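Local coordinates for uncharacterized protein (Bacteroides ovatus, PDB 4FS7), which is of unknown function but, as an extracellular leucine-rich repeat protein of the BspA type, probably serves in binding other proteins, at residues 311-317 / 334-340; 18-22 / 57-63; 195-201 / 218-224; 161-167 / 181-187. All blocks are in the same frame, centred on the assembly; numbering follows the deposited sequence. Where two conformers were deposited one is given.

Interaction 1: residues 311-317 / 334-340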
# COMPACT_ATOMS: atom_id res chain seq x y z
N ILE A 311 -9.52 18.35 -18.77
CA ILE A 311 -8.15 18.26 -18.27
C ILE A 311 -8.10 19.04 -16.94
O ILE A 311 -8.28 20.25 -16.92
CB ILE A 311 -7.09 18.87 -19.23
CG1 ILE A 311 -7.29 18.40 -20.68
CG2 ILE A 311 -5.67 18.57 -18.67
CD1 ILE A 311 -7.11 16.90 -20.85
N GLY A 312 -7.92 18.32 -15.83
CA GLY A 312 -7.99 18.89 -14.55
C GLY A 312 -6.90 19.85 -14.18
O GLY A 312 -5.84 19.88 -14.78
N GLU A 313 -7.15 20.59 -13.11
CA GLU A 313 -6.19 21.50 -12.53
C GLU A 313 -4.84 20.84 -12.31
O GLU A 313 -4.73 19.75 -11.73
CB GLU A 313 -6.76 22.01 -11.21
CG GLU A 313 -6.04 23.17 -10.61
CD GLU A 313 -6.89 24.06 -9.68
OE1 GLU A 313 -8.09 24.41 -9.95
OE2 GLU A 313 -6.29 24.50 -8.68
N GLU A 314 -3.75 21.48 -12.76
CA GLU A 314 -2.38 21.03 -12.57
C GLU A 314 -2.13 19.62 -13.12
O GLU A 314 -1.13 18.98 -12.75
CB GLU A 314 -1.98 21.07 -11.08
CG GLU A 314 -1.92 22.45 -10.48
CD GLU A 314 -1.57 22.44 -9.00
OE1 GLU A 314 -1.03 21.43 -8.50
OE2 GLU A 314 -1.83 23.47 -8.35
N ALA A 315 -2.94 19.15 -14.08
CA ALA A 315 -2.80 17.75 -14.52
C ALA A 315 -1.46 17.40 -15.12
O ALA A 315 -0.98 16.28 -14.96
CB ALA A 315 -3.93 17.35 -15.43
N PHE A 316 -0.89 18.33 -15.87
CA PHE A 316 0.38 18.16 -16.52
C PHE A 316 1.42 19.18 -16.04
O PHE A 316 2.48 19.40 -16.68
CB PHE A 316 0.29 18.18 -18.05
CG PHE A 316 -0.56 17.08 -18.63
CD1 PHE A 316 0.01 15.86 -18.93
CD2 PHE A 316 -1.90 17.26 -18.88
CE1 PHE A 316 -0.75 14.84 -19.47
CE2 PHE A 316 -2.66 16.26 -19.42
CZ PHE A 316 -2.07 15.04 -19.72
N GLU A 317 1.18 19.77 -14.87
CA GLU A 317 2.14 20.77 -14.38
C GLU A 317 3.52 20.11 -14.18
O GLU A 317 3.60 18.98 -13.65
CB GLU A 317 1.63 21.43 -13.11
CG GLU A 317 2.65 22.38 -12.48
CD GLU A 317 2.11 23.40 -11.50
OE1 GLU A 317 0.96 23.77 -11.58
OE2 GLU A 317 2.96 23.81 -10.70
N ILE A 334 -9.79 23.10 -20.00
CA ILE A 334 -8.42 22.94 -19.53
C ILE A 334 -8.32 23.69 -18.21
O ILE A 334 -8.67 24.86 -18.16
CB ILE A 334 -7.36 23.57 -20.57
CG1 ILE A 334 -7.40 22.78 -21.90
CG2 ILE A 334 -5.96 23.60 -19.99
CD1 ILE A 334 -6.66 23.48 -23.09
N GLY A 335 -7.90 23.02 -17.15
CA GLY A 335 -7.90 23.60 -15.83
C GLY A 335 -6.81 24.58 -15.51
O GLY A 335 -5.90 24.87 -16.29
N LYS A 336 -6.95 25.19 -14.33
CA LYS A 336 -5.94 26.10 -13.79
C LYS A 336 -4.59 25.40 -13.76
O LYS A 336 -4.49 24.26 -13.30
CB LYS A 336 -6.37 26.52 -12.38
CG LYS A 336 -5.36 27.34 -11.63
CD LYS A 336 -5.88 27.87 -10.29
CE LYS A 336 -4.88 28.76 -9.60
NZ LYS A 336 -5.43 29.33 -8.35
N ARG A 337 -3.55 26.05 -14.27
CA ARG A 337 -2.17 25.54 -14.21
C ARG A 337 -2.05 24.16 -14.84
O ARG A 337 -1.09 23.46 -14.58
CB ARG A 337 -1.67 25.53 -12.77
CG ARG A 337 -1.39 26.93 -12.24
CD ARG A 337 -1.17 27.00 -10.71
NE ARG A 337 -0.07 26.14 -10.28
CZ ARG A 337 0.43 26.20 -9.05
NH1 ARG A 337 -0.06 27.05 -8.15
NH2 ARG A 337 1.39 25.37 -8.68
N SER A 338 -2.94 23.78 -15.77
CA SER A 338 -2.86 22.41 -16.28
C SER A 338 -1.60 22.04 -17.01
O SER A 338 -1.21 20.88 -16.98
CB SER A 338 -4.09 22.08 -17.15
OG SER A 338 -5.30 21.97 -16.42
N PHE A 339 -0.96 23.02 -17.68
CA PHE A 339 0.32 22.81 -18.35
C PHE A 339 1.37 23.78 -17.81
O PHE A 339 2.35 24.05 -18.48
CB PHE A 339 0.16 22.93 -19.88
CG PHE A 339 -0.74 21.87 -20.46
CD1 PHE A 339 -0.21 20.63 -20.82
CD2 PHE A 339 -2.09 22.05 -20.60
CE1 PHE A 339 -1.03 19.65 -21.33
CE2 PHE A 339 -2.93 21.05 -21.11
CZ PHE A 339 -2.38 19.86 -21.49
N ARG A 340 1.22 24.24 -16.58
CA ARG A 340 2.17 25.17 -16.03
C ARG A 340 3.54 24.51 -15.99
O ARG A 340 3.72 23.37 -15.55
CB ARG A 340 1.78 25.63 -14.63
CG ARG A 340 2.87 26.49 -13.95
CD ARG A 340 2.43 27.13 -12.67
NE ARG A 340 3.49 27.99 -12.14
CZ ARG A 340 4.32 27.69 -11.17
NH1 ARG A 340 4.30 26.51 -10.56
NH2 ARG A 340 5.23 28.58 -10.83
O HOH W 1 -9.28 24.56 -12.61
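Glu317 and Arg337 meet side-on in a salt bridge: NE of Arg337 reaches Glu317 OE1 at 2.9 Å and NH2 of Arg337 reaches Glu317 OE2 at 3.0 Å, each on the syn lone pair of its oxygen. Both oxygens lie close to the guanidinium plane, although the two groups are turned 31° apart. Arg340 runs alongside Glu317 in a second salt bridge, its NH1 meeting OE2 of Glu317 from above the carboxylate plane, the flat groups being steeply inclined. Tyr294 OH is a further donor to that oxygen. Glu314 completes the four-residue network through a long salt bridge, its OE2 standing over the face of the Arg337 guanidinium, 3.6 Å from CZ of Arg337, where no N-H points at the oxygen. A glutamine in place of Glu317 would probably leave Arg337 and Arg340 without the negative charge they share and weaken the two-pronged grip.

On the inner side, Phe316 and Phe339 lie side by side with planes only 4° apart but slid so far that the rings barely overlap; CD2 of Phe316 touches CE1 of Phe339 at 3.5 Å. Both have CG anti to the carbonyl carbon (chi1 near -62°), which keeps the rings aligned, and Phe293 and Phe362 extend the row. Ser338 OG donates to Gly312 O over 2.7 Å, from the opposite face of that carbonyl to Ala315 N, while Phe316 N binds Ser338 O. Equivalent turns of successive coils thus repeat the same phenylalanine and backbone path, the stacked solenoid of BspA-type leucine-rich repeats.

Interaction 2: residues 18-22 / 57-63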
# COMPACT_ATOMS: atom_id res chain seq x y z
N GLY A 18 -8.64 -25.03 37.39
CA GLY A 18 -7.33 -25.67 37.32
C GLY A 18 -6.42 -25.18 36.22
O GLY A 18 -5.58 -25.94 35.78
N THR A 19 -6.56 -23.91 35.83
CA THR A 19 -5.75 -23.33 34.75
C THR A 19 -5.03 -22.04 35.15
O THR A 19 -5.45 -21.29 36.05
CB THR A 19 -6.59 -23.03 33.48
OG1 THR A 19 -7.51 -21.96 33.74
CG2 THR A 19 -7.34 -24.28 33.00
N VAL A 20 -3.93 -21.80 34.46
CA VAL A 20 -3.17 -20.56 34.57
C VAL A 20 -2.78 -20.05 33.19
O VAL A 20 -2.76 -20.81 32.19
CB VAL A 20 -1.90 -20.71 35.44
CG1 VAL A 20 -2.26 -20.99 36.94
CG2 VAL A 20 -0.99 -21.78 34.90
N GLU A 21 -2.50 -18.75 33.18
CA GLU A 21 -1.91 -18.07 32.01
C GLU A 21 -0.49 -17.66 32.37
O GLU A 21 -0.18 -17.26 33.50
CB GLU A 21 -2.73 -16.81 31.57
CG GLU A 21 -2.62 -15.63 32.59
CD GLU A 21 -3.32 -14.30 32.22
OE1 GLU A 21 -3.74 -14.09 31.08
OE2 GLU A 21 -3.42 -13.45 33.12
N VAL A 22 0.42 -17.73 31.41
CA VAL A 22 1.73 -17.12 31.55
C VAL A 22 1.57 -15.61 31.53
O VAL A 22 0.96 -15.05 30.63
CB VAL A 22 2.63 -17.52 30.36
CG1 VAL A 22 4.00 -16.76 30.41
CG2 VAL A 22 2.86 -19.03 30.36
N TYR A 57 -1.84 -27.05 37.91
CA TYR A 57 -2.49 -26.10 37.05
C TYR A 57 -1.97 -26.32 35.63
O TYR A 57 -0.79 -26.38 35.39
CB TYR A 57 -2.20 -24.68 37.52
CG TYR A 57 -2.71 -24.41 38.90
CD1 TYR A 57 -4.01 -23.98 39.09
CD2 TYR A 57 -1.93 -24.60 39.99
CE1 TYR A 57 -4.53 -23.74 40.35
CE2 TYR A 57 -2.45 -24.37 41.31
CZ TYR A 57 -3.75 -23.96 41.46
OH TYR A 57 -4.27 -23.75 42.74
N ASP A 58 -2.90 -26.40 34.71
CA ASP A 58 -2.59 -26.51 33.29
C ASP A 58 -2.31 -25.13 32.73
O ASP A 58 -3.08 -24.21 32.98
CB ASP A 58 -3.79 -27.14 32.59
CG ASP A 58 -4.03 -28.59 33.04
OD1 ASP A 58 -3.08 -29.41 33.00
OD2 ASP A 58 -5.15 -28.88 33.51
N VAL A 59 -1.22 -25.02 31.97
CA VAL A 59 -0.81 -23.77 31.36
C VAL A 59 -1.48 -23.70 29.97
O VAL A 59 -1.01 -24.34 29.03
CB VAL A 59 0.72 -23.71 31.29
CG1 VAL A 59 1.18 -22.36 30.68
CG2 VAL A 59 1.38 -23.93 32.68
N VAL A 60 -2.56 -22.92 29.88
CA VAL A 60 -3.43 -22.96 28.72
C VAL A 60 -3.45 -21.69 27.88
O VAL A 60 -4.06 -21.67 26.82
CB VAL A 60 -4.86 -23.36 29.09
CG1 VAL A 60 -4.84 -24.72 29.79
CG2 VAL A 60 -5.56 -22.31 29.95
N SER A 61 -2.75 -20.65 28.32
CA SER A 61 -2.75 -19.40 27.57
C SER A 61 -1.50 -18.61 27.93
O SER A 61 -0.86 -18.81 28.97
CB SER A 61 -4.01 -18.58 27.80
OG SER A 61 -4.15 -18.22 29.14
N ILE A 62 -1.20 -17.65 27.05
CA ILE A 62 -0.21 -16.60 27.30
C ILE A 62 -1.00 -15.31 27.40
O ILE A 62 -1.81 -15.00 26.52
CB ILE A 62 0.90 -16.56 26.22
CG1 ILE A 62 1.70 -17.87 26.27
CG2 ILE A 62 1.82 -15.34 26.44
CD1 ILE A 62 2.63 -18.03 25.17
N GLY A 63 -0.77 -14.58 28.48
CA GLY A 63 -1.56 -13.41 28.76
C GLY A 63 -1.27 -12.20 27.87
O GLY A 63 -0.23 -12.10 27.23
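Val20 packs on Tyr57 and Val59 of the neighbouring strand, one methyl to each. From CB, which directs the side chain to the face shared with Val22, Val59 and Ile62, the branch CG1 stands anti to the carbonyl carbon (chi1 -67°) and is carried to Tyr57, 3.7 Å from CB of Tyr57 and near the start of its ring. The two side chains cross at about a right angle. The other branch, Val20 CG2, comes 3.9 Å from Val59 CG2 and also lies against Asp58 O. Tyr11 and Phe13 of strand 9-13 also touch Val20. An alanine at Val20 is likely to open a gap between Tyr57 and Val59, since both methyl contacts would go.

Further along the same face, Val22 CG2 packs on Val59 CG1 at 3.7 Å. On the face of Thr19 and Glu21, Thr19 CB meets CG2 of Val60, which stands at the irregular position, and Glu21 OE1 lies 3.3 Å from CA of Gly63, where a side chain would collide with it.

The backbones hold this register with nearly straight bonds: Val20 N donates to Asp58 O (164°), and Val60 N to Val20 O at 3.1 Å. Beyond Val60, the pairing resumes with Val22 N to Ser61 O; Ser61 N is buried without a partner. Val60 is thus a bulge-like extra residue in a parallel strand pair of the N-terminal mixed sheet.

Interaction 3: residues 195-201 / 218-224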
# COMPACT_ATOMS: atom_id res chain seq x y z
N ASN A 195 -9.94 -14.57 -6.48
CA ASN A 195 -11.20 -13.85 -6.51
C ASN A 195 -11.14 -12.53 -5.72
O ASN A 195 -12.14 -12.04 -5.24
CB ASN A 195 -12.33 -14.73 -5.96
CG ASN A 195 -13.69 -14.35 -6.51
OD1 ASN A 195 -14.66 -14.34 -5.77
ND2 ASN A 195 -13.77 -14.08 -7.82
N LEU A 196 -9.95 -11.97 -5.58
CA LEU A 196 -9.78 -10.71 -4.85
C LEU A 196 -10.65 -9.63 -5.48
O LEU A 196 -10.69 -9.51 -6.71
CB LEU A 196 -8.30 -10.26 -4.87
CG LEU A 196 -7.94 -9.18 -3.88
CD1 LEU A 196 -7.99 -9.67 -2.43
CD2 LEU A 196 -6.58 -8.58 -4.20
N LYS A 197 -11.29 -8.84 -4.63
CA LYS A 197 -12.21 -7.75 -5.03
C LYS A 197 -11.64 -6.36 -4.80
O LYS A 197 -11.79 -5.46 -5.62
CB LYS A 197 -13.51 -7.83 -4.23
CG LYS A 197 -14.28 -9.18 -4.39
CD LYS A 197 -14.86 -9.38 -5.82
CE LYS A 197 -15.41 -10.77 -6.09
NZ LYS A 197 -16.68 -11.02 -5.37
N ILE A 198 -10.98 -6.19 -3.65
CA ILE A 198 -10.58 -4.87 -3.13
C ILE A 198 -9.17 -4.89 -2.57
O ILE A 198 -8.87 -5.78 -1.76
CB ILE A 198 -11.59 -4.45 -2.00
CG1 ILE A 198 -12.99 -4.26 -2.56
CG2 ILE A 198 -11.08 -3.21 -1.24
CD1 ILE A 198 -14.07 -4.16 -1.48
N ILE A 199 -8.36 -3.91 -2.94
CA ILE A 199 -7.08 -3.61 -2.28
C ILE A 199 -7.26 -2.25 -1.64
O ILE A 199 -7.50 -1.25 -2.34
CB ILE A 199 -5.89 -3.63 -3.26
CG1 ILE A 199 -5.69 -5.04 -3.82
CG2 ILE A 199 -4.64 -3.08 -2.60
CD1 ILE A 199 -4.67 -5.15 -4.95
N ARG A 200 -7.16 -2.19 -0.32
CA ARG A 200 -7.38 -0.96 0.42
C ARG A 200 -6.18 -0.04 0.43
O ARG A 200 -5.11 -0.36 -0.10
CB ARG A 200 -7.87 -1.29 1.84
CG ARG A 200 -9.27 -1.89 1.86
CD ARG A 200 -9.84 -1.93 3.27
NE ARG A 200 -11.22 -2.42 3.32
CZ ARG A 200 -11.78 -2.99 4.40
NH1 ARG A 200 -11.06 -3.19 5.50
NH2 ARG A 200 -13.06 -3.41 4.36
N ASP A 201 -6.36 1.11 1.05
CA ASP A 201 -5.35 2.18 1.02
C ASP A 201 -4.00 1.71 1.50
O ASP A 201 -3.92 0.95 2.47
CB ASP A 201 -5.78 3.36 1.92
CG ASP A 201 -7.10 4.01 1.57
OD1 ASP A 201 -7.67 3.78 0.53
OD2 ASP A 201 -7.57 4.83 2.40
N SER A 218 -11.67 -10.30 -11.08
CA SER A 218 -12.61 -9.88 -10.04
C SER A 218 -12.22 -8.55 -9.32
O SER A 218 -13.05 -7.98 -8.63
CB SER A 218 -12.74 -10.98 -8.97
OG SER A 218 -11.42 -11.37 -8.54
N LEU A 219 -10.97 -8.13 -9.44
CA LEU A 219 -10.47 -7.01 -8.70
C LEU A 219 -10.95 -5.71 -9.31
O LEU A 219 -10.66 -5.42 -10.47
CB LEU A 219 -8.95 -7.07 -8.66
CG LEU A 219 -8.22 -5.90 -8.01
CD1 LEU A 219 -8.54 -5.74 -6.55
CD2 LEU A 219 -6.73 -6.09 -8.21
N TYR A 220 -11.72 -4.94 -8.54
CA TYR A 220 -12.33 -3.74 -9.12
C TYR A 220 -11.93 -2.44 -8.47
O TYR A 220 -12.27 -1.38 -8.99
CB TYR A 220 -13.86 -3.88 -9.17
CG TYR A 220 -14.52 -3.94 -7.84
CD1 TYR A 220 -14.73 -2.80 -7.10
CD2 TYR A 220 -14.94 -5.17 -7.31
CE1 TYR A 220 -15.37 -2.87 -5.85
CE2 TYR A 220 -15.56 -5.24 -6.07
CZ TYR A 220 -15.76 -4.09 -5.35
OH TYR A 220 -16.39 -4.11 -4.13
N TYR A 221 -11.21 -2.50 -7.35
CA TYR A 221 -10.88 -1.32 -6.56
C TYR A 221 -9.47 -1.32 -6.07
O TYR A 221 -9.03 -2.28 -5.46
CB TYR A 221 -11.85 -1.21 -5.37
CG TYR A 221 -11.61 -0.01 -4.47
CD1 TYR A 221 -10.69 -0.03 -3.42
CD2 TYR A 221 -12.27 1.16 -4.70
CE1 TYR A 221 -10.49 1.07 -2.62
CE2 TYR A 221 -12.04 2.29 -3.92
CZ TYR A 221 -11.14 2.24 -2.88
OH TYR A 221 -10.91 3.36 -2.08
N LEU A 222 -8.78 -0.20 -6.27
CA LEU A 222 -7.46 0.07 -5.64
C LEU A 222 -7.56 1.35 -4.85
O LEU A 222 -7.90 2.39 -5.39
CB LEU A 222 -6.29 0.28 -6.62
CG LEU A 222 -6.00 -0.81 -7.63
CD1 LEU A 222 -4.85 -0.42 -8.58
CD2 LEU A 222 -5.73 -2.14 -7.01
N GLY A 223 -7.22 1.29 -3.56
CA GLY A 223 -7.35 2.41 -2.65
C GLY A 223 -6.22 3.43 -2.76
O GLY A 223 -5.25 3.31 -3.54
N ASP A 224 -6.36 4.47 -1.96
CA ASP A 224 -5.44 5.57 -1.97
C ASP A 224 -4.01 5.11 -1.69
O ASP A 224 -3.79 4.33 -0.76
CB ASP A 224 -5.80 6.64 -0.90
CG ASP A 224 -7.14 7.32 -1.10
OD1 ASP A 224 -7.82 7.09 -2.10
OD2 ASP A 224 -7.48 8.12 -0.20
O HOH W 2 -6.71 7.78 2.45
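The Tyr220 ring carries Lys197 O over one face, 3.6 Å above the plane and offset toward the rim, while its hydroxyl end runs beside Ile198, with OH of Tyr220 3.5 Å from CD1 of Ile198. Its CG lies between the backbone N and the carbonyl carbon (chi1 66°), folding the ring back over the neighbouring coil. Tyr221 has its CG anti to the backbone N (chi1 -180°); Ile199 O lies at the edge of this ring, and Ile198 CG2 packs against CD1 of Tyr221 at 3.9 Å.

A pair of carboxylates closes the far end. Those of Asp201 and Asp224 lie side by side, stacked with their planes nearly parallel (3° apart), Asp201 OD2 and Asp224 OD2 being 4.2 Å apart. A water donates to both OD2 atoms, and Asp224 N donates to Asp201 OD1 from above the carboxylate plane; these donors probably ease the like charges. Asp224 OD1 is itself bound by Lys246 N, so the same aspartate-to-backbone bond recurs one coil on.

At the opposite end Ser218 OG donates to Leu196 O over 2.7 Å. Between them, Tyr220 N binds Lys197 O, Ile199 N binds Tyr221 O at 3.1 Å, and Gly223 N binds Ile199 O. Beneath, Ile199 CD1 touches Leu222 CD2 at 3.8 Å and also meets Leu219, facing the interior. Strands 198-199 and 221-222 run parallel as adjacent members of a five-strand sheet, with 175-176 beside the first and 243-244 beside the second.

Interaction 4: residues 161-167 / 181-187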
# COMPACT_ATOMS: atom_id res chain seq x y z
N CYS A 161 7.93 -5.37 7.11
CA CYS A 161 8.62 -6.65 7.07
C CYS A 161 9.65 -6.57 5.93
O CYS A 161 9.39 -6.91 4.77
CB CYS A 161 7.64 -7.78 6.89
SG CYS A 161 6.58 -8.04 8.36
N GLU A 162 10.83 -6.05 6.29
CA GLU A 162 11.80 -5.58 5.29
C GLU A 162 12.62 -6.68 4.62
O GLU A 162 13.32 -6.40 3.66
CB GLU A 162 12.70 -4.47 5.87
CG GLU A 162 11.89 -3.21 6.26
CD GLU A 162 12.71 -2.06 6.79
OE1 GLU A 162 13.84 -2.26 7.29
OE2 GLU A 162 12.21 -0.92 6.72
N SER A 163 12.48 -7.93 5.10
CA SER A 163 13.13 -9.07 4.46
C SER A 163 12.13 -9.94 3.70
O SER A 163 12.55 -10.93 3.09
CB SER A 163 13.85 -9.94 5.50
OG SER A 163 14.92 -9.23 6.05
N LEU A 164 10.83 -9.63 3.76
CA LEU A 164 9.81 -10.51 3.18
C LEU A 164 9.91 -10.55 1.64
O LEU A 164 9.83 -9.51 0.98
CB LEU A 164 8.43 -10.05 3.58
CG LEU A 164 7.24 -10.93 3.23
CD1 LEU A 164 7.28 -12.29 3.98
CD2 LEU A 164 5.93 -10.19 3.57
N GLU A 165 10.10 -11.75 1.10
CA GLU A 165 10.21 -12.00 -0.31
C GLU A 165 9.14 -12.91 -0.86
O GLU A 165 8.95 -12.99 -2.07
CB GLU A 165 11.58 -12.62 -0.63
CG GLU A 165 12.79 -11.73 -0.33
CD GLU A 165 14.11 -12.33 -0.78
OE1 GLU A 165 14.16 -12.96 -1.86
OE2 GLU A 165 15.10 -12.13 -0.08
N TYR A 166 8.43 -13.63 0.01
CA TYR A 166 7.42 -14.56 -0.46
C TYR A 166 6.28 -14.53 0.53
O TYR A 166 6.51 -14.73 1.74
CB TYR A 166 7.96 -15.96 -0.57
CG TYR A 166 6.87 -16.90 -0.99
CD1 TYR A 166 6.43 -16.93 -2.32
CD2 TYR A 166 6.20 -17.70 -0.05
CE1 TYR A 166 5.43 -17.78 -2.73
CE2 TYR A 166 5.17 -18.55 -0.46
CZ TYR A 166 4.79 -18.58 -1.78
OH TYR A 166 3.76 -19.42 -2.14
N VAL A 167 5.05 -14.33 0.06
CA VAL A 167 3.86 -14.49 0.89
C VAL A 167 2.76 -15.22 0.13
O VAL A 167 2.51 -14.89 -1.01
CB VAL A 167 3.36 -13.14 1.46
CG1 VAL A 167 3.14 -12.10 0.39
CG2 VAL A 167 2.11 -13.32 2.32
N PHE A 181 0.99 -4.67 3.50
CA PHE A 181 2.38 -4.91 3.18
C PHE A 181 3.19 -3.60 3.03
O PHE A 181 4.22 -3.55 2.35
CB PHE A 181 2.53 -5.74 1.90
CG PHE A 181 1.91 -7.09 2.01
CD1 PHE A 181 2.51 -8.06 2.77
CD2 PHE A 181 0.70 -7.41 1.41
CE1 PHE A 181 1.97 -9.29 2.91
CE2 PHE A 181 0.17 -8.65 1.54
CZ PHE A 181 0.79 -9.59 2.30
N SER A 182 2.73 -2.53 3.67
CA SER A 182 3.38 -1.23 3.56
C SER A 182 4.84 -1.36 4.00
O SER A 182 5.10 -1.85 5.07
CB SER A 182 2.69 -0.21 4.44
OG SER A 182 3.29 1.07 4.28
N GLY A 183 5.76 -0.90 3.19
CA GLY A 183 7.14 -0.94 3.58
C GLY A 183 7.90 -2.26 3.45
O GLY A 183 9.01 -2.41 3.99
N CYS A 184 7.33 -3.21 2.71
CA CYS A 184 7.98 -4.49 2.45
C CYS A 184 8.88 -4.34 1.23
O CYS A 184 8.56 -4.73 0.11
CB CYS A 184 6.98 -5.61 2.25
SG CYS A 184 6.11 -6.02 3.83
N GLY A 185 10.05 -3.75 1.46
CA GLY A 185 10.90 -3.30 0.37
C GLY A 185 11.71 -4.35 -0.35
O GLY A 185 12.41 -4.02 -1.31
N LYS A 186 11.60 -5.62 0.05
CA LYS A 186 12.22 -6.75 -0.64
C LYS A 186 11.22 -7.64 -1.38
O LYS A 186 11.59 -8.61 -2.04
CB LYS A 186 13.03 -7.61 0.36
CG LYS A 186 14.37 -7.03 0.74
CD LYS A 186 15.13 -6.41 -0.44
CE LYS A 186 16.48 -5.78 -0.03
NZ LYS A 186 16.51 -4.96 1.25
N LEU A 187 9.93 -7.32 -1.29
CA LEU A 187 8.88 -8.11 -1.91
C LEU A 187 8.86 -7.78 -3.42
O LEU A 187 8.45 -6.71 -3.80
CB LEU A 187 7.53 -7.84 -1.24
CG LEU A 187 6.36 -8.71 -1.66
CD1 LEU A 187 6.60 -10.19 -1.28
CD2 LEU A 187 5.11 -8.19 -1.02
O HOH W 3 9.94 -0.40 5.60
O HOH W 4 13.55 -3.82 2.54
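Phe181 is met by Leu164 and Val167 from the preceding coil. Val167 approaches it from the opposite direction, and both methyls touch the end of the ring, CG1 of Val167 lying 3.9 Å from CZ of Phe181. Leu164 crosses obliquely and brings CD2 to 4.1 Å from Phe181 CD1; the same methyl also reaches SG of Cys184. With CG1 of Val167 set between the backbone N and the carbonyl carbon (chi1 53°) and CG2 anti to the N, both methyls come to the CZ/CE1 end of the ring from the same side of its plane. Leu187 CD1 adds a looser contact to Val167 CG1.

Next comes the sulfur: SG of Cys184 lies 3.8 Å from CB of Cys161, two cysteines at corresponding turn positions that form no disulfide with each other. Toward solvent, the aliphatic part of Lys186 covers the turn, its CG 3.2 Å from Glu162 O. Two waters span the rim, one donating to Glu162 OE2 and Gly183 O, the other donating to Glu162 O with a weak bond from Lys186 NZ.

The turns position these groups. A type I turn closed by Leu164 N to Cys161 O is matched by another from Cys184 to Leu187, with Gly183 at positive phi just before it. Ile190 backs both Val167 and Phe181, and Cys184 touches Cys207 of the next coil. Recurring hydrophobic side chains pointing into the interior from matching turns are the hallmark of a leucine-rich repeat solenoid.

How the interactions relate
Along the chain the order is interaction 2, interaction 4, interaction 3 and interaction 1, each closing before the next opens, and none touches another. Interaction 2 belongs to the mixed sheet near the N-terminus; its centre is about 64 Å from that of interaction 1, on the other side of the chain's centre. Interactions 3 and 4 share one BspA-type repeat range, with centres about 19 Å apart and nearest atoms about 7 Å apart; strand 175-176, which pairs with 198-199, falls in sequence between the segments of interaction 4. Interaction 1 lies in the second repeat range, about 28 Å from interaction 3, between centres. Interactions 1, 3 and 4 sample an elongated solenoid, and interaction 2 the sheet at its N-terminal end.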